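Local coordinates for protein AvrA (Salmonella typhimurium, PDB 6BE0) that probably transfers acetyl groups from acetyl-CoA to serine and threonine residues of target proteins, as a YopJ-family bacterial effector that binds inositol hexakisphosphate, at residues A194-L199 against F236-Q241. Numbering follows the deposited sequence.
With IHP (inositol hexakisphosphate), chain B; COA (coenzyme A), chain C.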
ATOM      1  N   ALA A 194      -2.977   1.508   3.192  1.00 27.56           N
ATOM      2  CA  ALA A 194      -4.036   0.931   4.013  1.00 27.96           C
ATOM      3  C   ALA A 194      -4.829   2.026   4.718  1.00 28.84           C
ATOM      4  O   ALA A 194      -6.059   1.998   4.743  1.00 29.40           O
ATOM      5  CB  ALA A 194      -3.454  -0.038   5.027  1.00 28.00           C
ATOM      6  N   LYS A 195      -4.115   2.994   5.282  1.00 29.25           N
ATOM      7  CA  LYS A 195      -4.753   4.099   5.985  1.00 30.57           C
ATOM      8  C   LYS A 195      -5.466   5.031   5.007  1.00 31.11           C
ATOM      9  O   LYS A 195      -6.510   5.594   5.329  1.00 32.33           O
ATOM     10  CB  LYS A 195      -3.721   4.870   6.815  1.00 31.26           C
ATOM     11  CG  LYS A 195      -3.582   4.348   8.244  1.00 31.91           C
ATOM     12  CD  LYS A 195      -2.129   4.158   8.666  1.00 31.69           C
ATOM     13  CE  LYS A 195      -1.409   5.480   8.876  1.00 38.57           C
ATOM     14  NZ  LYS A 195      -0.030   5.274   9.408  1.00 34.68           N
ATOM     15  N   LYS A 196      -4.908   5.184   3.810  1.00 30.50           N
ATOM     16  CA  LYS A 196      -5.532   6.011   2.781  1.00 31.29           C
ATOM     17  C   LYS A 196      -6.787   5.347   2.212  1.00 31.27           C
ATOM     18  O   LYS A 196      -7.736   6.031   1.828  1.00 32.46           O
ATOM     19  CB  LYS A 196      -4.540   6.305   1.653  1.00 30.96           C
ATOM     20  CG  LYS A 196      -3.422   7.266   2.038  1.00 31.55           C
ATOM     21  CD  LYS A 196      -3.955   8.670   2.295  1.00 33.52           C
ATOM     22  CE  LYS A 196      -2.839   9.645   2.634  1.00 34.83           C
ATOM     23  NZ  LYS A 196      -2.206   9.345   3.951  1.00 34.22           N
ATOM     24  N   LEU A 197      -6.789   4.017   2.156  1.00 33.11           N
ATOM     25  CA  LEU A 197      -7.959   3.275   1.695  1.00 36.54           C
ATOM     26  C   LEU A 197      -9.168   3.577   2.580  1.00 34.86           C
ATOM     27  O   LEU A 197     -10.310   3.556   2.118  1.00 35.20           O
ATOM     28  CB  LEU A 197      -7.679   1.769   1.683  1.00 38.65           C
ATOM     29  CG  LEU A 197      -6.785   1.238   0.560  1.00 34.59           C
ATOM     30  CD1 LEU A 197      -6.370  -0.199   0.848  1.00 32.11           C
ATOM     31  CD2 LEU A 197      -7.482   1.332  -0.786  1.00 32.49           C
ATOM     32  N   GLN A 198      -8.905   3.857   3.852  1.00 48.78           N
ATOM     33  CA  GLN A 198      -9.957   4.225   4.793  1.00 50.24           C
ATOM     34  C   GLN A 198     -10.406   5.667   4.573  1.00 51.74           C
ATOM     35  O   GLN A 198     -11.600   5.948   4.486  1.00 53.06           O
ATOM     36  CB  GLN A 198      -9.469   4.035   6.233  1.00 53.87           C
ATOM     37  CG  GLN A 198     -10.230   4.841   7.286  1.00 56.36           C
ATOM     38  CD  GLN A 198     -11.720   4.576   7.269  1.00 56.73           C
ATOM     39  OE1 GLN A 198     -12.176   3.557   6.748  1.00 64.88           O
ATOM     40  NE2 GLN A 198     -12.491   5.497   7.839  1.00 58.99           N
ATOM     41  N   LEU A 199      -9.440   6.574   4.484  1.00 42.48           N
ATOM     42  CA  LEU A 199      -9.725   8.000   4.382  1.00 41.54           C
ATOM     43  C   LEU A 199     -10.368   8.369   3.047  1.00 40.91           C
ATOM     44  O   LEU A 199     -11.120   9.341   2.961  1.00 47.49           O
ATOM     45  CB  LEU A 199      -8.438   8.802   4.579  1.00 40.51           C
ATOM     46  CG  LEU A 199      -7.760   8.602   5.936  1.00 40.76           C
ATOM     47  CD1 LEU A 199      -6.317   9.079   5.894  1.00 40.18           C
ATOM     48  CD2 LEU A 199      -8.534   9.325   7.028  1.00 46.18           C
ATOM     49  N   PHE A 236      -2.902   8.788  -2.792  1.00 40.93           N
ATOM     50  CA  PHE A 236      -2.230   7.503  -2.958  1.00 37.95           C
ATOM     51  C   PHE A 236      -0.816   7.656  -3.516  1.00 38.75           C
ATOM     52  O   PHE A 236       0.009   6.753  -3.383  1.00 39.16           O
ATOM     53  CB  PHE A 236      -3.049   6.598  -3.880  1.00 35.78           C
ATOM     54  CG  PHE A 236      -4.166   5.873  -3.185  1.00 35.20           C
ATOM     55  CD1 PHE A 236      -5.040   6.552  -2.356  1.00 39.20           C
ATOM     56  CD2 PHE A 236      -4.344   4.513  -3.371  1.00 32.70           C
ATOM     57  CE1 PHE A 236      -6.067   5.888  -1.716  1.00 34.11           C
ATOM     58  CE2 PHE A 236      -5.371   3.843  -2.735  1.00 35.52           C
ATOM     59  CZ  PHE A 236      -6.233   4.531  -1.907  1.00 31.54           C
ATOM     60  N   TYR A 237      -0.543   8.803  -4.132  1.00 36.08           N
ATOM     61  CA  TYR A 237       0.693   9.008  -4.884  1.00 35.25           C
ATOM     62  C   TYR A 237       1.678   9.945  -4.194  1.00 36.02           C
ATOM     63  O   TYR A 237       2.610  10.444  -4.822  1.00 35.17           O
ATOM     64  CB  TYR A 237       0.360   9.553  -6.271  1.00 35.88           C
ATOM     65  CG  TYR A 237      -0.487   8.612  -7.085  1.00 35.19           C
ATOM     66  CD1 TYR A 237       0.080   7.816  -8.069  1.00 34.35           C
ATOM     67  CD2 TYR A 237      -1.851   8.505  -6.857  1.00 36.41           C
ATOM     68  CE1 TYR A 237      -0.691   6.947  -8.813  1.00 36.22           C
ATOM     69  CE2 TYR A 237      -2.629   7.637  -7.593  1.00 35.89           C
ATOM     70  CZ  TYR A 237      -2.045   6.861  -8.570  1.00 34.87           C
ATOM     71  OH  TYR A 237      -2.817   5.996  -9.309  1.00 40.73           O
ATOM     72  N   LYS A 238       1.479  10.180  -2.904  1.00 35.72           N
ATOM     73  CA  LYS A 238       2.333  11.107  -2.173  1.00 35.69           C
ATOM     74  C   LYS A 238       3.765  10.589  -2.066  1.00 33.83           C
ATOM     75  O   LYS A 238       4.714  11.374  -2.051  1.00 35.62           O
ATOM     76  CB  LYS A 238       1.763  11.363  -0.780  1.00 36.21           C
ATOM     77  CG  LYS A 238       0.386  12.011  -0.793  1.00 38.98           C
ATOM     78  CD  LYS A 238      -0.152  12.229   0.614  1.00 40.72           C
ATOM     79  CE  LYS A 238       0.710  13.207   1.397  1.00 41.57           C
ATOM     80  NZ  LYS A 238       0.095  13.575   2.699  1.00 41.80           N
ATOM     81  N   HIS A 239       3.914   9.268  -2.003  1.00 35.49           N
ATOM     82  CA  HIS A 239       5.229   8.645  -1.851  1.00 36.55           C
ATOM     83  C   HIS A 239       5.780   8.112  -3.170  1.00 33.17           C
ATOM     84  O   HIS A 239       6.740   7.341  -3.171  1.00 33.50           O
ATOM     85  CB  HIS A 239       5.162   7.503  -0.834  1.00 31.23           C
ATOM     86  CG  HIS A 239       4.752   7.939   0.538  1.00 32.31           C
ATOM     87  ND1 HIS A 239       5.562   8.702   1.350  1.00 32.97           N
ATOM     88  CD2 HIS A 239       3.616   7.715   1.242  1.00 32.35           C
ATOM     89  CE1 HIS A 239       4.946   8.932   2.494  1.00 37.06           C
ATOM     90  NE2 HIS A 239       3.762   8.345   2.455  1.00 38.19           N
ATOM     91  N   THR A 240       5.174   8.516  -4.286  1.00 35.52           N
ATOM     92  CA  THR A 240       5.620   8.065  -5.603  1.00 37.94           C
ATOM     93  C   THR A 240       7.110   8.315  -5.788  1.00 38.37           C
ATOM     94  O   THR A 240       7.594   9.429  -5.590  1.00 43.00           O
ATOM     95  CB  THR A 240       4.855   8.767  -6.740  1.00 37.97           C
ATOM     96  OG1 THR A 240       3.448   8.585  -6.559  1.00 37.71           O
ATOM     97  CG2 THR A 240       5.263   8.199  -8.096  1.00 41.19           C
ATOM     98  N   GLN A 241       7.826   7.263  -6.167  1.00 37.04           N
ATOM     99  CA  GLN A 241       9.270   7.327  -6.341  1.00 40.83           C
ATOM    100  C   GLN A 241       9.624   7.458  -7.818  1.00 41.97           C
ATOM    101  O   GLN A 241      10.136   6.525  -8.430  1.00 47.97           O
ATOM    102  CB  GLN A 241       9.927   6.088  -5.730  1.00 38.97           C
ATOM    103  CG  GLN A 241       9.821   6.045  -4.212  1.00 37.39           C
ATOM    104  CD  GLN A 241      10.228   4.711  -3.620  1.00 37.20           C
ATOM    105  OE1 GLN A 241      10.051   3.662  -4.237  1.00 36.82           O
ATOM    106  NE2 GLN A 241      10.775   4.746  -2.411  1.00 39.53           N
TER
HETATM  107  C1  IHP B 301      -1.441  12.409   7.665  1.00 78.54           C
HETATM  108  C2  IHP B 301      -0.592  11.267   7.118  1.00 69.88           C
HETATM  109  C3  IHP B 301       0.626  11.794   6.378  1.00 67.42           C
HETATM  110  C4  IHP B 301       1.421  12.739   7.254  1.00 79.01           C
HETATM  111  C5  IHP B 301       0.553  13.939   7.584  1.00 73.21           C
HETATM  112  C6  IHP B 301      -0.662  13.504   8.390  1.00 78.55           C
HETATM  113  O11 IHP B 301      -2.425  11.858   8.522  1.00 69.77           O
HETATM  114  P1  IHP B 301      -3.912  11.715   7.963  1.00 75.18           P
HETATM  115  O21 IHP B 301      -4.505  10.409   8.441  1.00 93.13           O
HETATM  116  O31 IHP B 301      -3.922  11.721   6.449  1.00 74.01           O
HETATM  117  O41 IHP B 301      -4.744  12.861   8.478  1.00 86.31           O
HETATM  118  O12 IHP B 301      -0.195  10.384   8.190  1.00 69.12           O
HETATM  119  P2  IHP B 301      -0.693   8.880   8.202  1.00 49.55           P
HETATM  120  O22 IHP B 301      -2.194   8.814   8.052  1.00 36.70           O
HETATM  121  O32 IHP B 301      -0.069   8.102   7.069  1.00 53.55           O
HETATM  122  O42 IHP B 301      -0.308   8.237   9.516  1.00 27.05           O
HETATM  123  O13 IHP B 301       1.437  10.703   5.940  1.00 55.70           O
HETATM  124  P3  IHP B 301       1.533  10.382   4.382  1.00 49.28           P
HETATM  125  O23 IHP B 301       1.555   8.887   4.172  1.00 38.31           O
HETATM  126  O33 IHP B 301       0.358  10.964   3.632  1.00 28.69           O
HETATM  127  O43 IHP B 301       2.807  10.964   3.828  1.00 37.48           O
HETATM  128  O14 IHP B 301       2.661  13.104   6.619  1.00100.62           O
HETATM  129  P4  IHP B 301       2.777  14.071   5.334  1.00 55.44           P
HETATM  130  O24 IHP B 301       3.743  13.466   4.341  1.00 41.12           O
HETATM  131  O34 IHP B 301       1.443  14.270   4.651  1.00 48.71           O
HETATM  132  O44 IHP B 301       3.328  15.406   5.752  1.00 48.35           O
HETATM  133  O15 IHP B 301       1.281  14.940   8.298  1.00 75.85           O
HETATM  134  P5  IHP B 301       0.886  16.460   8.093  1.00 52.27           P
HETATM  135  O25 IHP B 301      -0.484  16.561   7.457  1.00 33.57           O
HETATM  136  O35 IHP B 301       0.869  17.149   9.435  1.00 41.35           O
HETATM  137  O45 IHP B 301       1.885  17.153   7.200  1.00 47.66           O
HETATM  138  O16 IHP B 301      -0.265  13.071   9.690  1.00 80.80           O
HETATM  139  P6  IHP B 301      -0.999  13.651  10.943  1.00 54.83           P
HETATM  140  O26 IHP B 301      -0.236  13.288  12.191  1.00 38.91           O
HETATM  141  O36 IHP B 301      -1.094  15.151  10.838  1.00 57.44           O
HETATM  142  O46 IHP B 301      -2.389  13.073  11.048  1.00 45.69           O
HETATM  143  N1A COA C 302      14.661   5.015  -5.089  1.00 46.94           N
HETATM  144  C2A COA C 302      13.946   6.045  -5.634  1.00 45.68           C
HETATM  145  N3A COA C 302      13.655   6.047  -6.969  1.00 50.04           N
HETATM  146  C4A COA C 302      14.078   5.022  -7.773  1.00 52.71           C
HETATM  147  C5A COA C 302      14.783   4.000  -7.241  1.00 41.56           C
HETATM  148  C6A COA C 302      15.074   4.007  -5.881  1.00 38.20           C
HETATM  149  N6A COA C 302      15.704   3.320  -4.799  1.00 48.94           N
HETATM  150  N7A COA C 302      15.077   3.120  -8.240  1.00 54.56           N
HETATM  151  C8A COA C 302      14.546   3.604  -9.392  1.00 59.47           C
HETATM  152  N9A COA C 302      13.932   4.776  -9.113  1.00 62.41           N
HETATM  153  C1B COA C 302      13.235   5.638 -10.009  1.00 58.69           C
HETATM  154  C2B COA C 302      13.935   6.724 -10.258  1.00 63.90           C
HETATM  155  O2B COA C 302      13.492   7.815  -9.406  1.00 84.53           O
HETATM  156  C3B COA C 302      13.651   7.066 -11.817  1.00 82.50           C
HETATM  157  O3B COA C 302      12.370   7.676 -11.976  1.00 84.10           O
HETATM  158  P3B COA C 302      12.282   9.181 -12.550  1.00 67.69           P
HETATM  159  O7A COA C 302      12.789  10.153 -11.509  1.00 52.49           O
HETATM  160  O8A COA C 302      13.119   9.298 -13.800  1.00 77.48           O
HETATM  161  O9A COA C 302      10.843   9.511 -12.884  1.00 71.68           O
HETATM  162  C4B COA C 302      13.672   5.861 -12.435  1.00 85.62           C
HETATM  163  O4B COA C 302      13.060   4.910 -11.415  1.00 77.01           O
HETATM  164  C5B COA C 302      15.102   5.454 -12.758  1.00 93.33           C
HETATM  165  O5B COA C 302      15.134   4.098 -13.189  1.00 81.09           O
HETATM  166  P1A COA C 302      15.465   3.769 -14.721  1.00123.16           P
HETATM  167  O1A COA C 302      15.045   4.930 -15.609  1.00117.40           O
HETATM  168  O2A COA C 302      16.956   3.519 -14.866  1.00129.07           O
HETATM  169  O3A COA C 302      14.676   2.465 -15.155  1.00 91.01           O
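Phe236 pushes its ring end against the last turn of helix 186-199 and meets two neighbours there. With CG beside its own backbone N (chi1 -83°), the ring reaches out until CE1 lies 3.7 Å from Lys196 CB, an oblique approach. Leu197 comes in near the ring plane, its CD2 methyl 3.6 Å from Phe236 CZ, and the two side chains cross at about a right angle. Leu193 of the same helix also touches the Phe236 side chain.

Beyond CB, Lys196 leaves the aromatic ring for the ligand. Its chain bends at chi2 and again at chi4, and its CE passes Lys238 CD at 4.2 Å. Lys196 NZ donates a hydrogen bond to O33 of inositol hexakisphosphate at 3.0 Å. Lys238 NZ donates to the same O33 at 2.8 Å, so one phosphate oxygen ties helix to loop. The phosphate's negative charge would offset Lys196 NZ and Lys238 NZ, 5.0 Å apart. His239 NE2 donates to O23 of that phosphate, which lies in the imidazole plane at its edge, 2.8 Å away and fairly straight at 159°, while Ser287 bonds its ND1. The apolar contact lies beside the basic inositol hexakisphosphate pocket of this YopJ-family acetyltransferase, which Lys263 and Lys291 also line.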